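Local coordinates for cytosolic iron-sulfur protein assembly protein 1 (Saccharomyces cerevisiae, PDB 2HES), which acts as an essential component of the cytosolic iron-sulfur protein assembly machinery, being required for the maturation of extramitochondrial iron-sulfur proteins, at residues A[201-206]-A[212-217]; A[264-269]-A[274-279]. One frame throughout, in Å; residues are numbered along the deposited sequence.

Contact 1: A[201-206]-A[212-217]; sequences WSSDFD and FRLCSG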
loop_
_atom_site.group_PDB
_atom_site.type_symbol
_atom_site.label_atom_id
_atom_site.label_comp_id
_atom_site.label_asym_id
_atom_site.label_seq_id
_atom_site.Cartn_x
_atom_site.Cartn_y
_atom_site.Cartn_z
ATOM N N TRP A 201 -1.801 2.266 9.729
ATOM C CA TRP A 201 -1.239 3.012 8.576
ATOM C C TRP A 201 -1.336 2.236 7.292
ATOM O O TRP A 201 -1.436 2.838 6.204
ATOM C CB TRP A 201 0.236 3.365 8.830
ATOM C CG TRP A 201 0.325 4.606 9.755
ATOM C CD1 TRP A 201 0.519 4.624 11.095
ATOM C CD2 TRP A 201 0.207 5.965 9.339
ATOM N NE1 TRP A 201 0.522 5.944 11.569
ATOM C CE2 TRP A 201 0.344 6.785 10.502
ATOM C CE3 TRP A 201 0.024 6.579 8.090
ATOM C CZ2 TRP A 201 0.272 8.197 10.446
ATOM C CZ3 TRP A 201 -0.026 7.999 8.028
ATOM C CH2 TRP A 201 0.097 8.781 9.208
ATOM N N SER A 202 -1.273 0.928 7.394
ATOM C CA SER A 202 -1.312 0.070 6.180
ATOM C C SER A 202 -1.525 -1.359 6.554
ATOM O O SER A 202 -1.332 -1.753 7.708
ATOM C CB SER A 202 -0.031 0.199 5.356
ATOM O OG SER A 202 1.019 -0.485 6.003
ATOM N N SER A 203 -1.935 -2.135 5.565
ATOM C CA SER A 203 -2.024 -3.592 5.727
ATOM C C SER A 203 -1.630 -4.269 4.422
ATOM O O SER A 203 -1.470 -3.597 3.352
ATOM C CB SER A 203 -3.442 -3.978 6.109
ATOM O OG SER A 203 -4.333 -3.870 5.019
ATOM N N ASP A 204 -1.452 -5.590 4.460
ATOM C CA ASP A 204 -1.148 -6.339 3.193
ATOM C C ASP A 204 -1.597 -7.755 3.420
ATOM O O ASP A 204 -1.409 -8.282 4.526
ATOM C CB ASP A 204 0.344 -6.313 2.861
ATOM C CG ASP A 204 0.643 -6.620 1.378
ATOM O OD1 ASP A 204 -0.308 -6.795 0.585
ATOM O OD2 ASP A 204 1.839 -6.680 1.028
ATOM N N PHE A 205 -2.173 -8.376 2.388
ATOM C CA PHE A 205 -2.614 -9.794 2.521
ATOM C C PHE A 205 -1.494 -10.818 2.349
ATOM O O PHE A 205 -0.551 -10.577 1.638
ATOM C CB PHE A 205 -3.691 -10.127 1.495
ATOM C CG PHE A 205 -5.008 -9.488 1.773
ATOM C CD1 PHE A 205 -5.967 -10.165 2.563
ATOM C CD2 PHE A 205 -5.312 -8.222 1.269
ATOM C CE1 PHE A 205 -7.192 -9.616 2.828
ATOM C CE2 PHE A 205 -6.579 -7.633 1.551
ATOM C CZ PHE A 205 -7.513 -8.356 2.323
ATOM N N ASP A 206 -1.640 -11.960 3.039
ATOM C CA ASP A 206 -0.756 -13.098 2.911
ATOM C C ASP A 206 -0.876 -13.529 1.470
ATOM O O ASP A 206 -1.989 -13.499 0.907
ATOM C CB ASP A 206 -1.272 -14.227 3.829
ATOM C CG ASP A 206 -0.306 -15.453 3.932
ATOM O OD1 ASP A 206 0.734 -15.568 3.185
ATOM O OD2 ASP A 206 -0.638 -16.281 4.823
ATOM N N PHE A 212 -7.519 -16.836 4.106
ATOM C CA PHE A 212 -6.836 -15.524 4.093
ATOM C C PHE A 212 -6.150 -15.170 5.398
ATOM O O PHE A 212 -6.603 -15.543 6.472
ATOM C CB PHE A 212 -7.837 -14.385 3.808
ATOM C CG PHE A 212 -8.885 -14.730 2.780
ATOM C CD1 PHE A 212 -8.528 -15.060 1.463
ATOM C CD2 PHE A 212 -10.234 -14.736 3.141
ATOM C CE1 PHE A 212 -9.498 -15.380 0.527
ATOM C CE2 PHE A 212 -11.239 -15.055 2.189
ATOM C CZ PHE A 212 -10.847 -15.384 0.889
ATOM N N ARG A 213 -5.057 -14.414 5.283
ATOM C CA ARG A 213 -4.497 -13.708 6.462
ATOM C C ARG A 213 -4.071 -12.321 6.023
ATOM O O ARG A 213 -3.992 -12.045 4.812
ATOM C CB ARG A 213 -3.280 -14.432 7.047
ATOM C CG ARG A 213 -3.617 -15.814 7.589
ATOM C CD ARG A 213 -2.444 -16.317 8.438
ATOM N NE ARG A 213 -1.243 -16.519 7.614
ATOM C CZ ARG A 213 -0.085 -16.960 8.089
ATOM N NH1 ARG A 213 0.047 -17.250 9.396
ATOM N NH2 ARG A 213 0.939 -17.133 7.271
ATOM N N LEU A 214 -3.834 -11.451 6.998
ATOM C CA LEU A 214 -3.461 -10.066 6.668
ATOM C C LEU A 214 -2.482 -9.573 7.730
ATOM O O LEU A 214 -2.675 -9.927 8.902
ATOM C CB LEU A 214 -4.734 -9.194 6.720
ATOM C CG LEU A 214 -4.605 -7.717 6.450
ATOM C CD1 LEU A 214 -5.069 -7.477 5.025
ATOM C CD2 LEU A 214 -5.405 -6.864 7.455
ATOM N N CYS A 215 -1.461 -8.783 7.356
ATOM C CA CYS A 215 -0.672 -8.103 8.409
ATOM C C CYS A 215 -0.942 -6.616 8.368
ATOM O O CYS A 215 -1.308 -6.032 7.314
ATOM C CB CYS A 215 0.821 -8.382 8.262
ATOM S SG CYS A 215 1.565 -7.748 6.699
ATOM N N SER A 216 -0.817 -5.980 9.512
ATOM C CA SER A 216 -1.108 -4.531 9.600
ATOM C C SER A 216 -0.114 -3.845 10.543
ATOM O O SER A 216 0.370 -4.451 11.505
ATOM C CB SER A 216 -2.534 -4.270 10.122
ATOM O OG SER A 216 -2.710 -4.882 11.416
ATOM N N GLY A 217 0.178 -2.575 10.270
ATOM C CA GLY A 217 1.194 -1.860 11.044
ATOM C C GLY A 217 0.617 -0.589 11.593
ATOM O O GLY A 217 -0.162 0.053 10.925
HETATM O O HOH W 1 1.816 0.132 8.676
HETATM O O HOH W 2 -4.537 -14.092 2.190
#

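Contact 2: A[264-269]-A[274-279]; sequences IASVGA and AVYEEV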
loop_
_atom_site.group_PDB
_atom_site.type_symbol
_atom_site.label_atom_id
_atom_site.label_comp_id
_atom_site.label_asym_id
_atom_site.label_seq_id
_atom_site.Cartn_x
_atom_site.Cartn_y
_atom_site.Cartn_z
ATOM N N ILE A 264 7.447 -10.929 5.771
ATOM C CA ILE A 264 6.857 -9.611 6.019
ATOM C C ILE A 264 8.025 -8.610 6.176
ATOM O O ILE A 264 9.026 -8.927 6.819
ATOM C CB ILE A 264 5.973 -9.594 7.318
ATOM C CG1 ILE A 264 4.723 -10.453 7.113
ATOM C CG2 ILE A 264 5.558 -8.148 7.716
ATOM C CD1 ILE A 264 3.897 -10.605 8.387
ATOM N N ALA A 265 7.871 -7.435 5.596
ATOM C CA ALA A 265 8.746 -6.282 5.869
ATOM C C ALA A 265 7.982 -5.160 6.551
ATOM O O ALA A 265 6.799 -4.906 6.227
ATOM C CB ALA A 265 9.361 -5.792 4.542
ATOM N N SER A 266 8.622 -4.483 7.514
ATOM C CA SER A 266 8.022 -3.293 8.115
ATOM C C SER A 266 9.007 -2.116 8.131
ATOM O O SER A 266 10.227 -2.322 8.161
ATOM C CB SER A 266 7.528 -3.574 9.541
ATOM O OG SER A 266 8.619 -3.908 10.415
ATOM N N VAL A 267 8.455 -0.917 8.066
ATOM C CA VAL A 267 9.252 0.303 8.244
ATOM C C VAL A 267 8.590 1.301 9.141
ATOM O O VAL A 267 7.351 1.452 9.151
ATOM C CB VAL A 267 9.642 0.975 6.869
ATOM C CG1 VAL A 267 10.469 0.043 6.037
ATOM C CG2 VAL A 267 8.387 1.493 6.109
ATOM N N GLY A 268 9.418 2.089 9.843
ATOM C CA GLY A 268 8.858 2.991 10.810
ATOM C C GLY A 268 9.399 4.408 10.815
ATOM O O GLY A 268 10.380 4.730 10.109
ATOM N N ALA A 269 8.749 5.237 11.624
ATOM C CA ALA A 269 9.198 6.604 11.915
ATOM C C ALA A 269 10.616 6.607 12.451
ATOM O O ALA A 269 11.350 7.613 12.316
ATOM C CB ALA A 269 8.255 7.277 12.918
ATOM N N ALA A 274 12.772 -3.838 8.988
ATOM C CA ALA A 274 12.860 -5.202 9.501
ATOM C C ALA A 274 12.173 -6.177 8.567
ATOM O O ALA A 274 11.195 -5.804 7.891
ATOM C CB ALA A 274 12.222 -5.292 10.874
ATOM N N VAL A 275 12.676 -7.409 8.562
ATOM C CA VAL A 275 12.086 -8.536 7.841
ATOM C C VAL A 275 11.828 -9.645 8.845
ATOM O O VAL A 275 12.683 -9.914 9.694
ATOM C CB VAL A 275 13.021 -9.049 6.700
ATOM C CG1 VAL A 275 12.395 -10.226 5.935
ATOM C CG2 VAL A 275 13.351 -7.881 5.760
ATOM N N TYR A 276 10.685 -10.309 8.697
ATOM C CA TYR A 276 10.232 -11.384 9.597
ATOM C C TYR A 276 9.914 -12.656 8.828
ATOM O O TYR A 276 9.387 -12.605 7.705
ATOM C CB TYR A 276 8.955 -10.956 10.314
ATOM C CG TYR A 276 8.945 -9.568 10.863
ATOM C CD1 TYR A 276 9.267 -9.321 12.208
ATOM C CD2 TYR A 276 8.600 -8.469 10.054
ATOM C CE1 TYR A 276 9.204 -8.025 12.728
ATOM C CE2 TYR A 276 8.540 -7.165 10.569
ATOM C CZ TYR A 276 8.881 -6.942 11.887
ATOM O OH TYR A 276 8.797 -5.664 12.398
ATOM N N GLU A 277 10.190 -13.807 9.431
ATOM C CA GLU A 277 9.945 -15.074 8.756
ATOM C C GLU A 277 9.150 -15.985 9.698
ATOM O O GLU A 277 9.404 -15.982 10.899
ATOM C CB GLU A 277 11.297 -15.734 8.375
ATOM C CG GLU A 277 11.143 -17.061 7.673
ATOM C CD GLU A 277 12.456 -17.796 7.526
ATOM O OE1 GLU A 277 13.306 -17.710 8.452
ATOM O OE2 GLU A 277 12.648 -18.440 6.468
ATOM N N GLU A 278 8.187 -16.741 9.150
ATOM C CA GLU A 278 7.335 -17.648 9.925
ATOM C C GLU A 278 7.848 -19.065 9.729
ATOM O O GLU A 278 7.857 -19.591 8.603
ATOM C CB GLU A 278 5.871 -17.548 9.434
ATOM C CG GLU A 278 4.860 -18.195 10.339
ATOM C CD GLU A 278 3.452 -18.210 9.759
ATOM O OE1 GLU A 278 3.318 -18.271 8.511
ATOM O OE2 GLU A 278 2.502 -18.185 10.564
ATOM N N VAL A 279 8.274 -19.677 10.828
ATOM C CA VAL A 279 8.780 -21.048 10.807
ATOM C C VAL A 279 8.172 -21.791 11.977
ATOM O O VAL A 279 8.199 -21.294 13.106
ATOM C CB VAL A 279 10.316 -21.089 10.950
ATOM C CG1 VAL A 279 10.836 -22.516 10.720
ATOM C CG2 VAL A 279 11.003 -20.110 10.008
#

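Contact 1: A[201-206]-A[212-217]
Leu214 sets one methyl squarely on the ring of Phe205: CD1 stands 3.5 Å above the ring centroid, 2° off the normal, a CH-pi contact with hardly any offset. With CG anti to the backbone N (chi1 179°), the leucine leans over toward strand 201-205, where CD1 also touches the OG of Ser203 while CD2 lies against that serine's CB. At the turn end of the hairpin a salt bridge takes over. Arg213 grips a single carboxylate oxygen of Asp206 side-on, NE to OD2 at 2.9 Å and NH2 to OD2 at 3.0 Å. Both nitrogens come from the same face of the carboxylate, whose plane is turned 42° from the guanidinium, so the pair is not the flat, two-oxygen fork. The other carboxylate oxygen, OD1, is held by Thr208.

Behind these side chains runs the backbone ladder. Asp204 and Cys215 exchange two N-H···O bonds, and Asp206 N bonds to Arg213 O at 2.9 Å. At Ser203 and Ser216, a non-hydrogen-bonded pair, the CA atoms close to 4.1 Å. Farther out, Ser216 OG bonds to His196 and Trp226, the histidine, serine and tryptophan members of the hydrogen-bond network (Asp-His-Ser/Thr-Trp) familiar from WD40 repeats, while Asp204 OD2 accepts from the backbone N of Trp258 in the next sheet. This is an antiparallel beta hairpin of the first two strands of a four-stranded WD40 propeller blade, within repeat WD 5.

Contact 2: A[264-269]-A[274-279]
Ser266 OG and Tyr276 OH lie 2.7 Å apart, the shortest polar bond between the two strands, and either hydroxyl could be its donor. The serine oxygen has a second partner in His249 NE2, so two groups grip it and a buried hydroxyl is satisfied from both. The trio is consistent with the His-Ser-Trp network of WD40 repeats, with tyrosine at the tryptophan position. The place of OG follows from chi1 of 64°, which sets it between the backbone N and the carbonyl carbon.

The tyrosine reaches it by lying along the hairpin. With CG anti to its carbonyl carbon (chi1 -45°), the ring runs from position 276 past Ile264 to Ser266, two residues farther along the opposing strand, and presents an edge to that strand. CD2 comes to 3.3 Å from Ile264 O, and CE2 to the same distance from Ser266 OG; both oxygens lie near the ring plane. Ile264 CG2 packs against Tyr276 CD2 at 3.9 Å. The hydroxyl bond holds the far end of the ring, while the near end follows Tyr276's own backbone, paired with Ile264.

That backbone is regular antiparallel sheet. Ile264 and Tyr276 form one hydrogen-bonded pair, with Tyr276 N to Ile264 O at 2.9 Å and a longer return bond, and Ser266 and Ala274 form the next. Between them Ala265 and Val275, a non-hydrogen-bonded pair, turn their side chains to the other face, where both touch Trp303 of strand 298-303 in the neighbouring sheet. On the tyrosine face, Val248 meets Ala274 and Tyr276, and Trp283 packs on Ile264 and Tyr276. The hairpin thus forms the middle of a four-stranded blade in repeat WD 6, flanked by inner strand 253-258 and outer strand 282-289.

How the contacts relate
The two contacts are not equivalent pairs: they lie in neighbouring blades, contact 1 between first and second strands, contact 2 between second and third. The second strands correspond, Ser216 matching Ser266. The contacts follow one another in the chain, and their centres lie 12 Å apart. They touch at two places. Arg213 NH1 forms a salt bridge with Glu278 OE2 at 2.9 Å, a nitrogen different from those holding Asp206, and it also pairs with Glu242, so the guanidinium links three acids. Elsewhere along the same interface, Cys215 CB packs on Ile264 CD1 at 3.8 Å. A bound calcium ion lies about 10 Å from Gly217 and about 9 Å from the side chain of Tyr276.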